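Local coordinates for protein aminotransferase, class IV (Brucella abortus, PDB 4TVI) that probably catalyses the pyridoxal-phosphate-dependent transfer of the amino group between branched-chain amino acids and 2-oxoglutarate, at residues 159-171 with 194-208. Residues are numbered along the deposited sequence; the frame is centred on the assembly and turned at random.
Sequences GFTITTTSFRRPY and EAKAKGFHNALVTDV
Glu194, at the start of the last turn of its helix, grips the turn at Thr165 and Ser166 with both carboxylate oxygens. OE1 takes the Thr165 hydroxyl (OG1 to OE1 2.7 Å) and, on its syn side, the Ser166 amide; OE2 receives Ser166 OG at 2.7 Å, also syn. With two oxygens held by three donors, the carboxylate's rotation is fixed. Thr165 OG1, anti to its own N (chi1 175°), also accepts from Phe167 N, making an ST turn. Lys198 NZ donates to Thr164 O (3.0 Å), from above the carbonyl plane, and to Thr163 OG1, which Asp289 also binds.

Strands 160-164 and 202-206 pair in parallel, Ile162 opposite Asn202 and Thr163 opposite Ala203; Leu204 N to Thr163 O is short (2.8 Å) and nearly straight at 165°. Where the chain after Thr164 draws away from strand 202-206, one water joins Thr165 N to Leu204 O and another joins Phe167 O to Thr206 N, before Arg169 N meets Thr206 O directly at 2.9 Å. At the other end, His201 ND1 accepts from Thr161 N (3.0 Å, 166°). Thr163 CB sits over one face of the Phe200 ring, 3.9 Å from its centroid, a CH-pi contact.

The intervening helix 185-198 makes this a beta-alpha-beta crossover; strand 281-288 flanks 160-164, strand 212-215 flanks 202-206, and helix 264-268 packs against Leu204.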
# COMPACT_ATOMS: atom_id res chain seq x y z
N GLY A 159 1.50 -28.93 3.25
CA GLY A 159 2.80 -28.28 3.11
C GLY A 159 2.97 -27.62 1.75
O GLY A 159 2.28 -27.97 0.80
N PHE A 160 3.90 -26.67 1.66
CA PHE A 160 4.17 -25.98 0.40
C PHE A 160 5.66 -25.84 0.11
O PHE A 160 6.51 -26.07 0.97
CB PHE A 160 3.50 -24.60 0.39
CG PHE A 160 3.98 -23.68 1.47
CD1 PHE A 160 3.37 -23.67 2.72
CD2 PHE A 160 5.02 -22.79 1.24
CE1 PHE A 160 3.80 -22.81 3.71
CE2 PHE A 160 5.45 -21.92 2.23
CZ PHE A 160 4.85 -21.94 3.47
N THR A 161 5.97 -25.47 -1.13
CA THR A 161 7.34 -25.34 -1.59
C THR A 161 7.77 -23.88 -1.68
O THR A 161 6.94 -22.98 -1.80
CB THR A 161 7.54 -25.99 -2.97
OG1 THR A 161 6.74 -25.31 -3.94
CG2 THR A 161 7.14 -27.47 -2.92
N ILE A 162 9.08 -23.65 -1.61
CA ILE A 162 9.61 -22.30 -1.72
C ILE A 162 10.73 -22.20 -2.75
O ILE A 162 11.39 -23.18 -3.09
CB ILE A 162 10.16 -21.78 -0.37
CG1 ILE A 162 11.21 -22.74 0.19
CG2 ILE A 162 9.03 -21.60 0.64
CD1 ILE A 162 11.88 -22.23 1.45
N THR A 163 10.93 -20.98 -3.23
CA THR A 163 12.06 -20.63 -4.07
C THR A 163 12.50 -19.25 -3.64
O THR A 163 11.92 -18.66 -2.73
CB THR A 163 11.70 -20.65 -5.58
OG1 THR A 163 12.85 -20.32 -6.36
CG2 THR A 163 10.59 -19.66 -5.86
N THR A 164 13.54 -18.72 -4.28
CA THR A 164 13.98 -17.37 -3.99
C THR A 164 13.17 -16.39 -4.81
O THR A 164 12.48 -16.78 -5.75
CB THR A 164 15.47 -17.19 -4.29
OG1 THR A 164 15.74 -17.62 -5.63
CG2 THR A 164 16.31 -18.02 -3.32
N THR A 165 13.27 -15.11 -4.46
CA THR A 165 12.60 -14.06 -5.21
C THR A 165 13.57 -12.92 -5.50
O THR A 165 14.51 -12.69 -4.74
CB THR A 165 11.36 -13.52 -4.47
OG1 THR A 165 10.82 -12.41 -5.20
CG2 THR A 165 11.73 -13.07 -3.06
N SER A 166 13.35 -12.24 -6.61
CA SER A 166 14.20 -11.14 -7.02
C SER A 166 13.92 -9.89 -6.19
O SER A 166 14.67 -8.93 -6.21
CB SER A 166 14.01 -10.84 -8.50
OG SER A 166 12.71 -10.34 -8.73
N PHE A 167 12.79 -9.90 -5.49
CA PHE A 167 12.41 -8.74 -4.69
C PHE A 167 12.82 -8.92 -3.23
O PHE A 167 13.02 -10.04 -2.77
CB PHE A 167 10.91 -8.50 -4.81
CG PHE A 167 10.43 -8.44 -6.23
CD1 PHE A 167 10.74 -7.36 -7.04
CD2 PHE A 167 9.67 -9.47 -6.76
CE1 PHE A 167 10.30 -7.31 -8.35
CE2 PHE A 167 9.22 -9.42 -8.07
CZ PHE A 167 9.54 -8.34 -8.87
N ARG A 168 12.95 -7.80 -2.52
CA ARG A 168 13.34 -7.85 -1.12
C ARG A 168 12.31 -7.13 -0.24
O ARG A 168 11.48 -6.36 -0.74
CB ARG A 168 14.72 -7.23 -0.90
CG ARG A 168 15.79 -7.74 -1.84
CD ARG A 168 17.18 -7.19 -1.47
NE ARG A 168 18.19 -7.66 -2.41
CZ ARG A 168 19.36 -7.05 -2.63
NH1 ARG A 168 19.69 -5.94 -1.98
NH2 ARG A 168 20.21 -7.56 -3.52
N ARG A 169 12.39 -7.40 1.05
CA ARG A 169 11.63 -6.67 2.06
C ARG A 169 12.01 -5.20 2.04
O ARG A 169 13.18 -4.85 1.88
CB ARG A 169 11.90 -7.24 3.46
CG ARG A 169 11.56 -8.71 3.64
CD ARG A 169 10.07 -8.98 3.51
NE ARG A 169 9.30 -8.11 4.39
CZ ARG A 169 8.05 -7.71 4.14
NH1 ARG A 169 7.43 -8.10 3.04
NH2 ARG A 169 7.43 -6.92 5.01
N PRO A 170 11.02 -4.32 2.20
CA PRO A 170 11.34 -2.91 2.46
C PRO A 170 11.81 -2.73 3.90
O PRO A 170 11.93 -3.71 4.65
CB PRO A 170 10.02 -2.19 2.21
CG PRO A 170 8.95 -3.25 2.17
CD PRO A 170 9.58 -4.60 2.33
N TYR A 171 12.06 -1.49 4.30
CA TYR A 171 12.46 -1.17 5.66
C TYR A 171 11.82 0.14 6.06
O TYR A 171 11.32 0.87 5.20
CB TYR A 171 13.99 -1.11 5.78
CG TYR A 171 14.66 -0.26 4.72
CD1 TYR A 171 14.89 -0.78 3.44
CD2 TYR A 171 15.05 1.04 4.98
CE1 TYR A 171 15.49 -0.01 2.46
CE2 TYR A 171 15.66 1.81 4.00
CZ TYR A 171 15.87 1.28 2.74
OH TYR A 171 16.47 2.04 1.76
N GLU A 194 5.96 -14.36 -8.86
CA GLU A 194 7.25 -14.85 -9.35
C GLU A 194 7.47 -16.31 -8.98
O GLU A 194 7.90 -17.12 -9.80
CB GLU A 194 8.39 -14.00 -8.80
CG GLU A 194 9.66 -14.05 -9.62
CD GLU A 194 10.75 -13.16 -9.05
OE1 GLU A 194 10.90 -13.13 -7.81
OE2 GLU A 194 11.44 -12.49 -9.83
N ALA A 195 7.16 -16.66 -7.73
CA ALA A 195 7.32 -18.02 -7.26
C ALA A 195 6.45 -18.97 -8.06
O ALA A 195 6.90 -20.02 -8.52
CB ALA A 195 6.99 -18.12 -5.77
N LYS A 196 5.19 -18.58 -8.23
CA LYS A 196 4.23 -19.36 -9.00
C LYS A 196 4.70 -19.56 -10.43
O LYS A 196 4.58 -20.65 -10.98
CB LYS A 196 2.87 -18.66 -8.98
CG LYS A 196 1.80 -19.33 -9.82
CD LYS A 196 0.50 -18.52 -9.73
CE LYS A 196 -0.64 -19.21 -10.45
NZ LYS A 196 -1.93 -18.53 -10.17
N ALA A 197 5.26 -18.51 -11.02
CA ALA A 197 5.77 -18.62 -12.39
C ALA A 197 6.90 -19.63 -12.45
O ALA A 197 7.04 -20.36 -13.43
CB ALA A 197 6.24 -17.26 -12.90
N LYS A 198 7.68 -19.73 -11.38
CA LYS A 198 8.84 -20.63 -11.38
C LYS A 198 8.46 -22.04 -10.95
O LYS A 198 9.29 -22.94 -10.96
CB LYS A 198 9.94 -20.10 -10.46
CG LYS A 198 10.50 -18.75 -10.90
CD LYS A 198 11.88 -18.51 -10.34
CE LYS A 198 11.86 -18.19 -8.87
NZ LYS A 198 13.25 -18.02 -8.36
N GLY A 199 7.19 -22.23 -10.61
CA GLY A 199 6.67 -23.54 -10.27
C GLY A 199 6.70 -23.86 -8.79
O GLY A 199 6.78 -25.03 -8.41
N PHE A 200 6.63 -22.82 -7.96
CA PHE A 200 6.63 -23.00 -6.50
C PHE A 200 5.49 -22.22 -5.86
O PHE A 200 4.97 -21.28 -6.46
CB PHE A 200 7.97 -22.55 -5.92
CG PHE A 200 9.15 -23.30 -6.48
CD1 PHE A 200 9.78 -22.88 -7.64
CD2 PHE A 200 9.61 -24.45 -5.85
CE1 PHE A 200 10.85 -23.58 -8.16
CE2 PHE A 200 10.68 -25.15 -6.37
CZ PHE A 200 11.30 -24.72 -7.52
N HIS A 201 5.10 -22.61 -4.65
CA HIS A 201 3.95 -21.99 -3.98
C HIS A 201 4.29 -20.63 -3.41
O HIS A 201 3.44 -19.73 -3.38
CB HIS A 201 3.44 -22.87 -2.84
CG HIS A 201 2.97 -24.22 -3.26
ND1 HIS A 201 3.72 -25.36 -3.08
CD2 HIS A 201 1.81 -24.62 -3.84
CE1 HIS A 201 3.06 -26.40 -3.54
NE2 HIS A 201 1.89 -25.98 -4.01
N ASN A 202 5.51 -20.49 -2.93
CA ASN A 202 5.86 -19.36 -2.09
C ASN A 202 7.33 -18.99 -2.27
O ASN A 202 8.06 -19.68 -2.97
CB ASN A 202 5.54 -19.70 -0.63
CG ASN A 202 5.24 -18.47 0.22
OD1 ASN A 202 5.87 -17.43 0.06
ND2 ASN A 202 4.26 -18.59 1.11
N ALA A 203 7.74 -17.90 -1.63
CA ALA A 203 9.11 -17.43 -1.76
C ALA A 203 9.77 -17.27 -0.40
O ALA A 203 9.11 -16.90 0.57
CB ALA A 203 9.15 -16.12 -2.54
N LEU A 204 11.06 -17.56 -0.33
CA LEU A 204 11.85 -17.26 0.86
C LEU A 204 12.47 -15.88 0.67
O LEU A 204 13.33 -15.68 -0.21
CB LEU A 204 12.92 -18.33 1.11
CG LEU A 204 13.66 -18.24 2.44
CD1 LEU A 204 12.71 -18.39 3.64
CD2 LEU A 204 14.81 -19.26 2.51
N VAL A 205 12.03 -14.92 1.47
CA VAL A 205 12.31 -13.51 1.22
C VAL A 205 13.42 -12.96 2.12
O VAL A 205 13.46 -13.25 3.32
CB VAL A 205 11.04 -12.66 1.43
CG1 VAL A 205 11.25 -11.25 0.90
CG2 VAL A 205 9.85 -13.31 0.74
N THR A 206 14.32 -12.17 1.53
CA THR A 206 15.39 -11.54 2.30
C THR A 206 15.12 -10.06 2.49
O THR A 206 14.29 -9.47 1.78
CB THR A 206 16.76 -11.71 1.62
OG1 THR A 206 16.80 -10.93 0.42
CG2 THR A 206 17.02 -13.18 1.30
N ASP A 207 15.78 -9.47 3.47
CA ASP A 207 15.77 -8.02 3.65
C ASP A 207 16.85 -7.41 2.75
O ASP A 207 17.51 -8.13 2.00
CB ASP A 207 15.97 -7.63 5.12
CG ASP A 207 17.25 -8.22 5.72
OD1 ASP A 207 18.24 -8.39 4.98
OD2 ASP A 207 17.26 -8.50 6.93
N VAL A 208 17.05 -6.10 2.84
CA VAL A 208 17.99 -5.41 1.97
C VAL A 208 19.44 -5.83 2.24
O VAL A 208 20.30 -5.73 1.36
CB VAL A 208 17.80 -3.87 2.12
CG1 VAL A 208 19.04 -3.09 1.68
CG2 VAL A 208 16.58 -3.42 1.31
O HOH W 1 14.85 -14.45 -2.04
O HOH W 2 14.56 -11.75 -1.30
O HOH W 3 14.79 -4.76 4.09